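Long-range contacts in p800 reaction center core protein (Heliobacterium modesticaldum, PDB 5V8K), which forms the membrane-embedded core of a homodimeric photosynthetic reaction center, holding bacteriochlorophylls and related pigments and probably passing electrons to a [4Fe-4S] cluster: residues F401-V405 / K415-D419; G420-C424 / L575-K579; F536-F540 / G578-C583. Residue numbers count along the deposited sequence, not the author numbering.

Interaction 1. Residues F401-V405 / K415-D419; sequences FFSKV and KAKRD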
# COMPACT_ATOMS: atom_id res chain seq x y z
N PHE A 401 7.33 -5.65 -28.61
CA PHE A 401 7.09 -6.83 -29.44
C PHE A 401 5.72 -7.50 -29.29
O PHE A 401 5.37 -8.33 -30.15
CB PHE A 401 8.17 -7.89 -29.17
CG PHE A 401 9.53 -7.55 -29.71
CD1 PHE A 401 9.70 -7.20 -31.05
CD2 PHE A 401 10.63 -7.56 -28.89
CE1 PHE A 401 10.96 -6.89 -31.57
CE2 PHE A 401 11.90 -7.24 -29.38
CZ PHE A 401 12.07 -6.89 -30.72
N PHE A 402 4.94 -7.16 -28.27
CA PHE A 402 3.64 -7.76 -28.03
C PHE A 402 2.45 -6.84 -28.32
O PHE A 402 1.31 -7.20 -27.99
CB PHE A 402 3.53 -8.23 -26.58
CG PHE A 402 4.31 -9.49 -26.25
CD1 PHE A 402 5.66 -9.59 -26.55
CD2 PHE A 402 3.70 -10.53 -25.56
CE1 PHE A 402 6.37 -10.74 -26.21
CE2 PHE A 402 4.41 -11.66 -25.22
CZ PHE A 402 5.75 -11.76 -25.53
N SER A 403 2.66 -5.66 -28.88
CA SER A 403 1.60 -4.65 -28.88
C SER A 403 0.69 -4.71 -30.10
O SER A 403 -0.37 -4.09 -30.10
CB SER A 403 2.22 -3.25 -28.74
OG SER A 403 2.64 -3.05 -27.40
N LYS A 404 1.04 -5.52 -31.10
CA LYS A 404 0.16 -5.78 -32.22
C LYS A 404 -0.44 -7.18 -32.14
O LYS A 404 -1.67 -7.33 -32.12
CB LYS A 404 0.95 -5.61 -33.52
CG LYS A 404 0.16 -5.90 -34.78
CD LYS A 404 -0.84 -4.82 -35.05
CE LYS A 404 -1.27 -4.87 -36.52
NZ LYS A 404 -2.17 -3.75 -36.81
N VAL A 405 0.40 -8.22 -32.12
CA VAL A 405 -0.07 -9.57 -31.88
C VAL A 405 0.84 -10.22 -30.86
O VAL A 405 1.97 -9.78 -30.61
CB VAL A 405 -0.16 -10.42 -33.17
CG1 VAL A 405 -1.11 -9.79 -34.18
CG2 VAL A 405 1.19 -10.60 -33.80
N LYS A 415 -7.53 -11.14 -34.26
CA LYS A 415 -6.65 -10.81 -35.37
C LYS A 415 -5.46 -9.98 -34.89
O LYS A 415 -4.30 -10.26 -35.25
CB LYS A 415 -7.45 -10.07 -36.43
CG LYS A 415 -6.75 -9.91 -37.77
CD LYS A 415 -5.94 -8.61 -37.85
CE LYS A 415 -6.09 -7.96 -39.22
NZ LYS A 415 -5.45 -8.75 -40.32
N ALA A 416 -5.71 -8.97 -34.06
CA ALA A 416 -4.68 -8.04 -33.62
C ALA A 416 -5.27 -7.09 -32.59
O ALA A 416 -6.46 -6.78 -32.63
CB ALA A 416 -4.11 -7.26 -34.82
N LYS A 417 -4.43 -6.65 -31.66
CA LYS A 417 -4.83 -5.56 -30.77
C LYS A 417 -5.15 -4.32 -31.62
O LYS A 417 -4.44 -4.02 -32.56
CB LYS A 417 -3.71 -5.29 -29.79
CG LYS A 417 -3.47 -6.46 -28.84
CD LYS A 417 -2.24 -6.26 -28.00
CE LYS A 417 -1.91 -7.53 -27.21
NZ LYS A 417 -0.78 -7.35 -26.27
N ARG A 418 -6.26 -3.65 -31.34
CA ARG A 418 -6.73 -2.59 -32.24
C ARG A 418 -5.76 -1.40 -32.27
O ARG A 418 -5.41 -0.90 -33.34
CB ARG A 418 -8.14 -2.15 -31.83
CG ARG A 418 -8.52 -0.69 -32.17
CD ARG A 418 -9.84 -0.24 -31.50
NE ARG A 418 -9.89 -0.64 -30.09
CZ ARG A 418 -10.82 -1.42 -29.54
NH1 ARG A 418 -11.84 -1.86 -30.26
NH2 ARG A 418 -10.76 -1.73 -28.25
N ASP A 419 -5.31 -0.93 -31.11
CA ASP A 419 -4.41 0.22 -31.06
C ASP A 419 -3.53 0.11 -29.82
O ASP A 419 -3.51 -0.92 -29.14
CB ASP A 419 -5.22 1.52 -31.07
CG ASP A 419 -6.17 1.63 -29.91
OD1 ASP A 419 -5.82 1.20 -28.80
OD2 ASP A 419 -7.29 2.14 -30.12
O HOH W 1 -1.31 -2.20 -28.27

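Interaction 2. Residues G420-C424 / L575-K579; sequences GEFPC and LKEGK. With DGG (1-[glycerolylphosphonyl]-2-[8-(2-hexyl-cyclopropyl)-octanal-1-yl]-3-[hexadecanal-1-yl]-glycerol), chain B; SF4 (iron/sulfur cluster), chain C.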
# COMPACT_ATOMS: atom_id res chain seq x y z
N GLY A 420 -2.81 1.18 -29.53
CA GLY A 420 -1.87 1.23 -28.44
C GLY A 420 -2.40 1.75 -27.13
O GLY A 420 -1.64 1.79 -26.15
N GLU A 421 -3.68 2.13 -27.06
CA GLU A 421 -4.18 2.85 -25.89
C GLU A 421 -5.42 2.27 -25.25
O GLU A 421 -5.75 2.70 -24.13
CB GLU A 421 -4.49 4.32 -26.24
CG GLU A 421 -5.46 4.51 -27.41
CD GLU A 421 -5.89 5.99 -27.60
OE1 GLU A 421 -6.38 6.59 -26.63
OE2 GLU A 421 -5.74 6.54 -28.72
N PHE A 422 -6.11 1.32 -25.90
CA PHE A 422 -7.33 0.74 -25.34
C PHE A 422 -7.04 0.11 -23.98
O PHE A 422 -5.94 -0.43 -23.76
CB PHE A 422 -7.94 -0.28 -26.30
CG PHE A 422 -7.15 -1.58 -26.45
CD1 PHE A 422 -6.10 -1.67 -27.35
CD2 PHE A 422 -7.48 -2.70 -25.71
CE1 PHE A 422 -5.39 -2.82 -27.50
CE2 PHE A 422 -6.77 -3.88 -25.86
CZ PHE A 422 -5.71 -3.94 -26.74
N PRO A 423 -7.97 0.20 -23.03
CA PRO A 423 -7.65 -0.18 -21.65
C PRO A 423 -7.88 -1.65 -21.35
O PRO A 423 -7.27 -2.19 -20.43
CB PRO A 423 -8.60 0.69 -20.82
CG PRO A 423 -9.81 0.87 -21.74
CD PRO A 423 -9.30 0.83 -23.15
N CYS A 424 -8.79 -2.28 -22.10
CA CYS A 424 -9.21 -3.65 -21.86
C CYS A 424 -10.18 -4.03 -22.97
O CYS A 424 -10.59 -3.19 -23.78
CB CYS A 424 -9.89 -3.77 -20.50
SG CYS A 424 -11.55 -3.14 -20.53
N LEU A 575 -11.42 4.41 -17.30
CA LEU A 575 -10.35 3.42 -17.16
C LEU A 575 -9.03 4.04 -17.57
O LEU A 575 -8.05 3.99 -16.83
CB LEU A 575 -10.63 2.16 -18.00
CG LEU A 575 -11.84 1.32 -17.59
CD1 LEU A 575 -12.01 0.22 -18.55
CD2 LEU A 575 -11.69 0.72 -16.15
N LYS A 576 -8.99 4.65 -18.76
CA LYS A 576 -7.76 5.20 -19.31
C LYS A 576 -7.22 6.36 -18.47
O LYS A 576 -6.01 6.42 -18.21
CB LYS A 576 -7.99 5.67 -20.75
CG LYS A 576 -8.34 4.57 -21.66
CD LYS A 576 -8.90 5.07 -22.99
CE LYS A 576 -7.81 5.45 -23.93
NZ LYS A 576 -8.32 5.50 -25.30
N GLU A 577 -8.10 7.28 -18.05
CA GLU A 577 -7.67 8.43 -17.26
C GLU A 577 -7.17 7.98 -15.90
O GLU A 577 -6.12 8.44 -15.43
CB GLU A 577 -8.80 9.45 -17.07
CG GLU A 577 -9.39 10.02 -18.30
CD GLU A 577 -10.73 10.73 -18.08
OE1 GLU A 577 -11.48 10.38 -17.14
OE2 GLU A 577 -11.05 11.64 -18.88
N GLY A 578 -7.94 7.12 -15.25
CA GLY A 578 -7.59 6.68 -13.90
C GLY A 578 -6.31 5.87 -13.85
O GLY A 578 -5.57 5.94 -12.88
N LYS A 579 -6.00 5.15 -14.93
CA LYS A 579 -4.76 4.39 -14.96
C LYS A 579 -3.56 5.30 -15.15
O LYS A 579 -2.53 5.13 -14.50
CB LYS A 579 -4.82 3.31 -16.05
CG LYS A 579 -5.00 1.93 -15.50
CD LYS A 579 -5.80 1.01 -16.40
CE LYS A 579 -5.29 0.92 -17.83
NZ LYS A 579 -5.76 -0.42 -18.42
C11 DGG B . -2.11 15.10 -10.88
C10 DGG B . -2.75 15.43 -12.21
C9 DGG B . -1.76 15.13 -13.33
C8 DGG B . -1.20 13.72 -13.26
C7 DGG B . 0.05 13.52 -14.10
C6 DGG B . -0.18 13.37 -15.59
C5 DGG B . -1.54 12.81 -15.89
C4 DGG B . -1.82 12.76 -17.38
C3 DGG B . -3.19 12.18 -17.63
C2 DGG B . -3.48 12.04 -19.11
C1 DGG B . -4.87 11.52 -19.30
O1 DGG B . -5.71 11.72 -18.49
O17 DGG B . -5.23 10.77 -20.45
C17 DGG B . -6.57 10.50 -20.77
C19 DGG B . -6.63 9.91 -22.19
O19 DGG B . -6.01 8.63 -22.20
C21 DGG B . -4.86 8.41 -23.03
O21 DGG B . -4.95 8.87 -24.14
C22 DGG B . -3.65 7.71 -22.46
C23 DGG B . -2.93 8.51 -21.36
C24 DGG B . -1.45 8.83 -21.57
C25 DGG B . -1.01 10.28 -21.28
C26 DGG B . 0.43 10.41 -20.80
C27 DGG B . 0.57 10.02 -19.34
C28 DGG B . 2.01 10.07 -18.85
C29 DGG B . 2.09 10.04 -17.34
C30 DGG B . 1.71 8.76 -16.62
C31 DGG B . 2.82 8.32 -15.68
C32 DGG B . 4.17 8.80 -16.15
C33 DGG B . 5.27 8.37 -15.22
C18 DGG B . -8.05 9.80 -22.70
P DGG B . -10.33 8.86 -22.57
OP1 DGG B . -10.25 8.70 -24.04
OP2 DGG B . -8.85 8.84 -22.05
OP3 DGG B . -10.86 10.12 -22.00
OP4 DGG B . -11.21 7.71 -21.93
C40 DGG B . -12.54 7.98 -21.47
C41 DGG B . -13.59 7.04 -22.08
O42 DGG B . -13.15 6.49 -23.32
C43 DGG B . -14.99 7.66 -22.26
O44 DGG B . -15.40 8.27 -21.03
FE1 SF4 C . -10.77 -5.30 -16.37
FE2 SF4 C . -11.98 -3.74 -18.30
FE3 SF4 C . -12.51 -3.24 -15.67
FE4 SF4 C . -13.44 -5.56 -16.86
S1 SF4 C . -14.01 -3.35 -17.42
S2 SF4 C . -12.42 -5.41 -14.82
S3 SF4 C . -11.78 -6.09 -18.29
S4 SF4 C . -10.50 -3.02 -16.71

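Interaction 3. Residues F536-F540 / G578-C583; sequences FSMLF and GKAIGC. With AOH (8(1)-OH-Chlorophyll aF), chain E.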
# COMPACT_ATOMS: atom_id res chain seq x y z
N PHE A 536 -5.30 3.77 -5.22
CA PHE A 536 -5.90 2.45 -5.32
C PHE A 536 -7.31 2.54 -5.87
O PHE A 536 -7.76 1.64 -6.59
CB PHE A 536 -5.99 1.73 -3.95
CG PHE A 536 -4.68 1.46 -3.26
CD1 PHE A 536 -3.48 1.89 -3.76
CD2 PHE A 536 -4.68 0.76 -2.04
CE1 PHE A 536 -2.29 1.65 -3.07
CE2 PHE A 536 -3.50 0.49 -1.35
CZ PHE A 536 -2.30 0.95 -1.86
N SER A 537 -8.06 3.58 -5.47
CA SER A 537 -9.43 3.77 -5.90
C SER A 537 -9.51 3.99 -7.41
O SER A 537 -10.54 3.69 -8.02
CB SER A 537 -10.08 4.94 -5.12
OG SER A 537 -9.72 6.25 -5.58
N MET A 538 -8.43 4.40 -8.03
CA MET A 538 -8.33 4.58 -9.47
C MET A 538 -7.69 3.40 -10.19
O MET A 538 -7.88 3.25 -11.40
CB MET A 538 -7.48 5.81 -9.81
CG MET A 538 -8.05 7.16 -9.39
SD MET A 538 -6.77 8.44 -9.44
CE MET A 538 -6.02 7.98 -10.92
N LEU A 539 -6.85 2.62 -9.51
CA LEU A 539 -6.13 1.53 -10.15
C LEU A 539 -6.79 0.17 -9.94
O LEU A 539 -6.59 -0.71 -10.78
CB LEU A 539 -4.68 1.48 -9.66
CG LEU A 539 -3.87 2.73 -10.00
CD1 LEU A 539 -2.62 2.85 -9.21
CD2 LEU A 539 -3.49 2.73 -11.45
N PHE A 540 -7.55 -0.03 -8.86
CA PHE A 540 -8.27 -1.27 -8.68
C PHE A 540 -9.36 -1.44 -9.74
O PHE A 540 -9.82 -0.48 -10.38
CB PHE A 540 -8.94 -1.34 -7.31
CG PHE A 540 -8.02 -1.72 -6.17
CD1 PHE A 540 -6.67 -1.47 -6.23
CD2 PHE A 540 -8.53 -2.30 -5.03
CE1 PHE A 540 -5.84 -1.78 -5.18
CE2 PHE A 540 -7.73 -2.60 -3.96
CZ PHE A 540 -6.38 -2.36 -4.02
N GLY A 578 -7.94 7.12 -15.25
CA GLY A 578 -7.59 6.68 -13.90
C GLY A 578 -6.31 5.87 -13.85
O GLY A 578 -5.57 5.94 -12.88
N LYS A 579 -6.00 5.15 -14.93
CA LYS A 579 -4.76 4.39 -14.96
C LYS A 579 -3.56 5.30 -15.15
O LYS A 579 -2.53 5.13 -14.50
CB LYS A 579 -4.82 3.31 -16.05
CG LYS A 579 -5.00 1.93 -15.50
CD LYS A 579 -5.80 1.01 -16.40
CE LYS A 579 -5.29 0.92 -17.83
NZ LYS A 579 -5.76 -0.42 -18.42
N ALA A 580 -3.69 6.30 -16.03
CA ALA A 580 -2.62 7.27 -16.25
C ALA A 580 -2.33 8.11 -15.00
O ALA A 580 -1.17 8.29 -14.60
CB ALA A 580 -2.95 8.20 -17.42
N ILE A 581 -3.39 8.64 -14.38
CA ILE A 581 -3.23 9.51 -13.21
C ILE A 581 -2.83 8.67 -12.00
O ILE A 581 -2.00 9.08 -11.17
CB ILE A 581 -4.55 10.27 -12.95
CG1 ILE A 581 -4.82 11.24 -14.09
CG2 ILE A 581 -4.51 11.01 -11.59
CD1 ILE A 581 -6.23 11.83 -14.08
N GLY A 582 -3.40 7.47 -11.89
CA GLY A 582 -3.07 6.60 -10.78
C GLY A 582 -1.63 6.16 -10.82
O GLY A 582 -0.95 6.14 -9.80
N CYS A 583 -1.14 5.82 -12.01
CA CYS A 583 0.25 5.42 -12.12
C CYS A 583 1.16 6.60 -11.81
O CYS A 583 2.11 6.47 -11.03
CB CYS A 583 0.52 4.84 -13.50
SG CYS A 583 2.27 4.48 -13.84
C1 AOH E . -18.40 10.35 1.87
C2 AOH E . -16.96 10.79 1.80
C3 AOH E . -16.05 10.52 2.72
C4 AOH E . -16.40 9.76 3.95
C5 AOH E . -14.67 11.06 2.54
C6 AOH E . -14.49 12.38 3.28
C7 AOH E . -13.00 12.63 3.26
C8 AOH E . -12.45 13.70 3.83
C9 AOH E . -13.35 14.72 4.47
C10 AOH E . -10.97 13.92 3.71
C11 AOH E . -10.00 13.24 4.64
C15 AOH E . -7.54 12.71 6.20
C14 AOH E . -6.20 14.21 4.58
C13 AOH E . -7.51 13.61 5.00
C12 AOH E . -8.64 13.83 4.30
NB AOH E . -11.81 6.58 -0.66
ND AOH E . -13.94 4.32 -3.27
C1A AOH E . -15.69 6.67 -2.38
C1B AOH E . -12.16 7.76 -0.11
C1C AOH E . -10.20 4.15 -1.45
C1D AOH E . -13.63 3.17 -3.89
C2A AOH E . -16.73 7.63 -1.87
C2B AOH E . -11.14 8.33 0.65
C2C AOH E . -9.46 3.00 -1.65
C2D AOH E . -14.68 2.74 -4.68
C3A AOH E . -15.77 8.60 -1.19
C3B AOH E . -10.10 7.40 0.57
C3C AOH E . -10.18 2.22 -2.54
C3D AOH E . -15.69 3.68 -4.52
C4A AOH E . -14.44 7.89 -1.11
C4B AOH E . -10.56 6.34 -0.21
C4C AOH E . -11.33 2.99 -2.81
C4D AOH E . -15.23 4.63 -3.61
CAA AOH E . -17.75 6.93 -0.98
CAB AOH E . -8.84 7.71 1.22
CAC AOH E . -9.79 0.88 -2.98
CAD AOH E . -17.13 4.00 -4.71
CBA AOH E . -18.99 7.80 -0.79
CBB AOH E . -7.68 7.17 1.01
CBC AOH E . -9.82 0.68 -4.46
CBD AOH E . -17.42 5.29 -4.01
CED AOH E . -17.42 8.13 -6.63
CGA AOH E . -19.06 8.48 0.54
CGD AOH E . -17.88 6.33 -4.99
CHA AOH E . -16.16 5.64 -3.34
CHB AOH E . -13.49 8.40 -0.32
CHC AOH E . -9.73 5.19 -0.55
CHD AOH E . -12.34 2.47 -3.71
CMA AOH E . -15.60 9.90 -1.95
CMB AOH E . -11.11 9.64 1.39
CMC AOH E . -8.15 2.63 -1.01
CMD AOH E . -14.63 1.50 -5.54
NA AOH E . -14.46 6.80 -1.90
NC AOH E . -11.33 4.17 -2.17
O1 AOH E . -10.65 -0.12 -2.39
O1A AOH E . -18.82 7.89 1.59
O1D AOH E . -19.06 6.61 -5.13
O2A AOH E . -18.73 9.84 0.59
O2D AOH E . -16.92 7.05 -5.80
OBD AOH E . -17.76 3.42 -5.66
MG AOH E . -12.83 5.60 -2.15
O HOH W 2 -11.94 6.86 -3.97

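Interaction 1. Residues F401-V405 / K415-D419
As the chain leaves helix 376-401, a series of backbone carbonyls meets the loop 415-419. The carbonyl of Phe402 comes first: Phe402 O accepts a 2.7 Å hydrogen bond from Lys417 NZ, whose long, extended side chain reaches across the gap. Ser403 turns its hydroxyl back to Met399 O, while its carbonyl accepts a hydrogen bond from a water that also donates to Asp419 O (water O to Ser403 O 2.8 Å, to Asp419 O 2.7 Å). At Lys404 the backbones meet directly, with Lys417 N donating to Lys404 O at 2.9 Å. Val405 adds apolar packing, its CG1 lying 4.0 Å from Ala416 CB; the small alanine lets the two chains run close together. Burying a lysine amine is costly unless its charge is answered, and here Lys417 NZ also bonds Ile435 O and forms a salt bridge with Glu548 of the second subunit. One ammonium group therefore joins the segment leaving the helix, the loop leading toward the cluster cysteines and the dimer interface.

Interaction 2. Residues G420-C424 / L575-K579
Two lysines one turn apart on helix 575-599 meet the loop that delivers a cluster ligand. Lys576 NZ donates to Glu421 OE1 at 2.6 Å, a salt bridge, while the other carboxylate oxygen, Glu421 OE2, accepts from Glu8 N, so both oxygens have partners. The long aliphatic stem of Lys576 lets its amine reach Glu421 OE1 while its CB packs 3.5 Å from OP2 of the lipid DGG. Lys579 stretches the other way along the loop. Its NZ comes to 3.1 Å from Pro423 O, but its chief partner is Asp439, in a salt bridge, and Ser434 OG takes a further bond. Pro423 O itself is bonded to the backbone of Ser434. Proline brings no amide hydrogen that would need an acceptor, and its compact ring rests on the helix, Pro423 CB lying 3.8 Å from Leu575 CB. Next in sequence, Cys424 SG ligates FE2 of the iron-sulfur cluster at 2.4 Å. Leu575 lends an apolar lining, with CD1 3.9 Å from Cys424 SG and CD2 4.0 Å from cluster sulfide S4; Pro427 of the second subunit also packs on Cys424. The lysine charges are thus answered by carboxylates, Lys576 by Glu421 and Lys579 by Asp439, while the ligating sulfur sits among apolar groups, consistent with a cluster partly shielded from solvent at the dimer interface.

Interaction 3. Residues F536-F540 / G578-C583
Met538 and Leu539, at the end of helix 520-539, bury the most surface here, and Gly582 on helix 575-599 makes room for them. Gly578 and Gly582 stand four residues apart, the GxxxG spacing familiar from closely packed membrane helices, and at this glycine face the Met538 and Gly578 CA atoms come within 5.0 Å. A side chain on Gly582 would collide with Leu539, and a CB on Gly578 would point toward helix 520-539 and lie close to the Met538 carbonyl. Leu539 enters as a knob into the hole formed by Gly578, Lys579, Gly582 and Cys583; its CD1 lies 3.7 Å from Gly582 O and its CD2 3.9 Å from Cys583 N. Branched and apolar, leucine fills such a hollow well. The slender, unbranched Met538 runs beside it across the glycine surface to Ile581, although its terminal methyl is modelled too tightly to support finer conclusions. No hydrogen bond crosses the interface, so the helices are held by shape and apolar contact. On another side of helix 520-539, Ser537 CB approaches C4C of the pigment AOH to 3.3 Å, and Phe536 meets Phe536 of the second subunit edge-to-face. Helix 437-447 packs against both helices: its Phe446 touches Leu539 and Cys583, while Phe540 of the second subunit packs on Leu539, placing this helix pair beside the dimer interface.

Overall arrangement
The three contacts form a chain of neighbours along the dimer interface, and each touches the second subunit. Interactions 1 and 2 have centres 15 Å apart and meet where Lys417 CB packs on Phe422 CE1 at 3.8 Å, within the one loop that carries 415-419 straight on into 420-424. Interactions 2 and 3, with centres 10 Å apart, share Gly578 and Lys579 on helix 575-599. Interactions 1 and 3 do not touch; their nearest atoms are about 11 Å apart. Interaction 2 holds the cluster ligand Cys424 itself; the shared Lys579 side chain comes within about 6 Å of the cluster (nearest atoms), while that of Lys417 is about 11 Å from the side chain of Cys424.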